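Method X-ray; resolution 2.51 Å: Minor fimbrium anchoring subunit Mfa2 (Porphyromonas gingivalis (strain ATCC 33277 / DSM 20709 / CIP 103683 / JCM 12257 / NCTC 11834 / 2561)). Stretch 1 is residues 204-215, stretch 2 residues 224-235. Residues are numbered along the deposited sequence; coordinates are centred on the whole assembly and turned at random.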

# COMPACT_ATOMS: atom_id res chain seq x y z
N LYS A 204 0.64 0.69 2.34
CA LYS A 204 -0.46 -0.15 2.83
C LYS A 204 -0.95 0.26 4.22
O LYS A 204 -0.16 0.54 5.12
CB LYS A 204 -0.03 -1.63 2.83
CG LYS A 204 -1.13 -2.61 3.20
CD LYS A 204 -1.46 -3.52 2.03
CE LYS A 204 -1.63 -4.97 2.46
NZ LYS A 204 -2.80 -5.16 3.39
N LEU A 205 -2.27 0.30 4.36
CA LEU A 205 -2.88 0.61 5.64
C LEU A 205 -3.49 -0.63 6.24
O LEU A 205 -4.58 -1.04 5.87
CB LEU A 205 -3.94 1.68 5.48
CG LEU A 205 -3.41 2.96 4.86
CD1 LEU A 205 -4.56 3.90 4.59
CD2 LEU A 205 -2.39 3.59 5.77
N GLU A 206 -2.80 -1.23 7.20
CA GLU A 206 -3.40 -2.36 7.86
C GLU A 206 -2.96 -2.40 9.30
O GLU A 206 -1.98 -1.78 9.68
CB GLU A 206 -3.02 -3.67 7.16
CG GLU A 206 -1.61 -4.13 7.43
CD GLU A 206 -1.21 -5.32 6.57
OE1 GLU A 206 -0.39 -6.14 7.03
OE2 GLU A 206 -1.72 -5.42 5.44
N SER A 207 -3.71 -3.12 10.10
CA SER A 207 -3.43 -3.28 11.50
C SER A 207 -2.18 -4.11 11.67
O SER A 207 -1.81 -4.85 10.77
CB SER A 207 -4.61 -3.93 12.18
OG SER A 207 -5.26 -4.80 11.27
N GLY A 208 -1.52 -3.98 12.82
CA GLY A 208 -0.42 -4.86 13.15
C GLY A 208 0.86 -4.11 13.46
O GLY A 208 1.86 -4.72 13.85
N HIS A 209 0.82 -2.80 13.28
CA HIS A 209 1.99 -1.94 13.43
C HIS A 209 1.51 -0.50 13.45
O HIS A 209 0.32 -0.23 13.27
CB HIS A 209 2.98 -2.16 12.28
CG HIS A 209 2.32 -2.18 10.94
ND1 HIS A 209 2.04 -3.35 10.27
CD2 HIS A 209 1.85 -1.18 10.16
CE1 HIS A 209 1.43 -3.07 9.13
NE2 HIS A 209 1.31 -1.76 9.04
N GLU A 210 2.43 0.43 13.64
CA GLU A 210 2.06 1.81 13.87
C GLU A 210 1.43 2.43 12.65
O GLU A 210 1.91 2.26 11.53
CB GLU A 210 3.29 2.62 14.29
CG GLU A 210 3.00 4.07 14.59
CD GLU A 210 4.20 4.77 15.20
OE1 GLU A 210 4.43 5.96 14.90
OE2 GLU A 210 4.92 4.09 15.97
N ASN A 211 0.32 3.13 12.85
CA ASN A 211 -0.30 3.91 11.79
C ASN A 211 -0.82 5.19 12.40
O ASN A 211 -2.02 5.39 12.51
CB ASN A 211 -1.44 3.14 11.11
CG ASN A 211 -0.95 1.88 10.39
OD1 ASN A 211 -0.47 1.95 9.26
ND2 ASN A 211 -1.09 0.73 11.04
N THR A 212 0.11 6.06 12.80
CA THR A 212 -0.18 7.22 13.62
C THR A 212 -0.46 8.48 12.83
O THR A 212 0.41 9.01 12.15
CB THR A 212 0.98 7.49 14.57
OG1 THR A 212 1.14 6.36 15.43
CG2 THR A 212 0.71 8.73 15.40
N LEU A 213 -1.70 8.97 12.93
CA LEU A 213 -2.06 10.29 12.44
C LEU A 213 -1.87 11.25 13.60
O LEU A 213 -2.24 10.93 14.73
CB LEU A 213 -3.50 10.31 11.93
CG LEU A 213 -3.96 11.66 11.37
CD1 LEU A 213 -3.19 11.98 10.11
CD2 LEU A 213 -5.47 11.65 11.12
N SER A 214 -1.28 12.41 13.35
CA SER A 214 -1.00 13.33 14.45
C SER A 214 -1.02 14.79 14.04
O SER A 214 -0.75 15.12 12.88
CB SER A 214 0.34 13.03 15.06
OG SER A 214 1.31 13.82 14.41
N VAL A 215 -1.33 15.66 15.00
CA VAL A 215 -1.36 17.11 14.79
C VAL A 215 -0.50 17.78 15.83
O VAL A 215 -0.66 17.53 17.04
CB VAL A 215 -2.79 17.71 14.86
CG1 VAL A 215 -2.75 19.20 14.52
CG2 VAL A 215 -3.72 17.00 13.91
N ILE A 224 -0.69 18.31 19.86
CA ILE A 224 -2.00 18.43 20.48
C ILE A 224 -2.90 17.25 20.15
O ILE A 224 -3.95 17.08 20.78
CB ILE A 224 -2.71 19.74 20.05
CG1 ILE A 224 -3.18 19.66 18.60
CG2 ILE A 224 -1.79 20.93 20.24
CD1 ILE A 224 -3.97 20.88 18.15
N PHE A 225 -2.52 16.43 19.16
CA PHE A 225 -3.35 15.27 18.83
C PHE A 225 -2.56 14.08 18.27
O PHE A 225 -1.61 14.25 17.50
CB PHE A 225 -4.44 15.68 17.85
CG PHE A 225 -5.30 14.55 17.38
CD1 PHE A 225 -6.32 14.07 18.17
CD2 PHE A 225 -5.11 13.98 16.13
CE1 PHE A 225 -7.13 13.04 17.75
CE2 PHE A 225 -5.92 12.94 15.69
CZ PHE A 225 -6.94 12.47 16.51
N ARG A 226 -2.97 12.87 18.65
CA ARG A 226 -2.37 11.64 18.15
C ARG A 226 -3.36 10.48 18.21
O ARG A 226 -3.96 10.23 19.25
CB ARG A 226 -1.11 11.30 18.96
CG ARG A 226 -0.80 9.81 19.03
CD ARG A 226 0.50 9.53 19.78
NE ARG A 226 1.67 9.86 18.97
CZ ARG A 226 2.41 8.96 18.32
NH1 ARG A 226 2.11 7.66 18.39
NH2 ARG A 226 3.46 9.35 17.60
N THR A 227 -3.56 9.78 17.10
CA THR A 227 -4.39 8.56 17.10
C THR A 227 -3.92 7.52 16.08
O THR A 227 -3.31 7.86 15.05
CB THR A 227 -5.87 8.87 16.80
OG1 THR A 227 -6.63 7.66 16.93
CG2 THR A 227 -6.05 9.40 15.40
N ASP A 228 -4.20 6.25 16.34
CA ASP A 228 -3.93 5.26 15.31
C ASP A 228 -5.04 5.26 14.28
O ASP A 228 -6.17 4.84 14.56
CB ASP A 228 -3.78 3.86 15.89
CG ASP A 228 -3.27 2.88 14.87
OD1 ASP A 228 -2.04 2.73 14.75
OD2 ASP A 228 -4.11 2.28 14.15
N LEU A 229 -4.70 5.71 13.07
CA LEU A 229 -5.62 5.80 11.95
C LEU A 229 -6.36 4.50 11.65
O LEU A 229 -7.58 4.50 11.45
CB LEU A 229 -4.86 6.24 10.71
CG LEU A 229 -5.73 6.66 9.53
CD1 LEU A 229 -6.90 7.49 10.03
CD2 LEU A 229 -4.90 7.45 8.52
N VAL A 230 -5.63 3.39 11.61
CA VAL A 230 -6.26 2.13 11.30
C VAL A 230 -7.22 1.74 12.42
O VAL A 230 -8.37 1.34 12.16
CB VAL A 230 -5.22 1.02 11.05
CG1 VAL A 230 -5.88 -0.35 10.99
CG2 VAL A 230 -4.48 1.30 9.76
N GLY A 231 -6.76 1.86 13.66
CA GLY A 231 -7.61 1.58 14.81
C GLY A 231 -8.90 2.39 14.79
O GLY A 231 -9.99 1.83 14.89
N ALA A 232 -8.76 3.71 14.67
CA ALA A 232 -9.89 4.61 14.50
C ALA A 232 -10.83 4.07 13.45
O ALA A 232 -12.04 3.95 13.69
CB ALA A 232 -9.41 6.00 14.13
N ILE A 233 -10.29 3.73 12.29
CA ILE A 233 -11.10 3.21 11.20
C ILE A 233 -11.87 1.98 11.61
O ILE A 233 -13.09 1.94 11.52
CB ILE A 233 -10.24 2.87 9.98
CG1 ILE A 233 -9.83 4.16 9.28
CG2 ILE A 233 -11.01 1.95 9.04
CD1 ILE A 233 -9.11 3.93 7.99
N LEU A 234 -11.16 0.98 12.12
CA LEU A 234 -11.77 -0.31 12.41
C LEU A 234 -12.65 -0.29 13.65
O LEU A 234 -12.97 -1.35 14.20
CB LEU A 234 -10.70 -1.37 12.54
CG LEU A 234 -10.05 -1.69 11.19
CD1 LEU A 234 -9.15 -2.91 11.27
CD2 LEU A 234 -11.10 -1.86 10.08
N SER A 235 -13.04 0.91 14.09
CA SER A 235 -13.99 1.08 15.19
C SER A 235 -15.40 1.38 14.68
O SER A 235 -16.38 0.81 15.17
CB SER A 235 -13.53 2.19 16.13
OG SER A 235 -12.33 1.81 16.77
O HOH W 1 -2.32 0.32 13.30

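The two stretches form an antiparallel two-strand ladder that ends where one strand gives way to a helix, with a polar junction at Asn211 and Asp228 and apolar packing around it.

Strand 211-215 runs against strand 224-228 at 169°, and the axes approach to 4.5 Å. Thr212 pairs with Asp228, Leu213 with Thr227, Ser214 with Arg226 and Val215 with Phe225. Hydrogen-bonded and non-hydrogen-bonded pairs alternate. At the Leu213–Thr227 pair, Leu213 N donates to Thr227 O and Thr227 N to Leu213 O, both at 2.9 Å. At the next such pair, Val215 N donates to Phe225 O at 2.9 Å and Phe225 N to Val215 O at 3.0 Å. Val215 O also accepts a weak bond from Ile224 N at 2.9 Å. Between these rungs the chains come closer. The CA atoms of Ser214 and Arg226 are 4.3 Å apart, and Arg226 CA makes a CA-H...O contact with Leu213 O at 3.5 Å.

The bonding continues past the last strand pair. Leu229 N, in the first turn of the helix, donates to Asn211 O at 2.8 Å. Asp228 holds the N-cap position and serves both stretches. Its OD2 accepts from Gly231 N at 2.7 Å, capping the helix, while its OD1 accepts from Asn211 N at 3.1 Å. Water 1 adds a bridge: it accepts from Asn211 ND2 at 2.6 Å and donates weakly to Asp228 OD2 at 2.8 Å. Asn211 ND2 also donates to Glu206 O at 3.0 Å, tying the preceding loop to the start of the strand.

One face of the ladder carries Leu213, Val215, Phe225 and Thr227. Val215 CB lies 4.0 Å from Phe225 CB, and the ring sits oblique to Val215 CG2. Leu213 CB also reaches Leu229 CB at 4.5 Å, so the apolar contact passes from strand to helix. The helix axis lies nearly at right angles to strand 211-215.

Val230 points toward stretch 1 and packs against its loop. Its CG2 is 3.6 Å from Asn211 CG and 4.3 Å from Leu205 CB, and its CG1 is 3.6 Å from Ser207 N.

The other face carries Thr212, Ser214, Arg226 and Asp228. Thr212 CG2 lies over one face of the Arg226 guanidinium. Glu210 OE1 is near its edge, 4.4 Å from Arg226 NH2. These charges are opposite, but the distance is too long for a salt bridge.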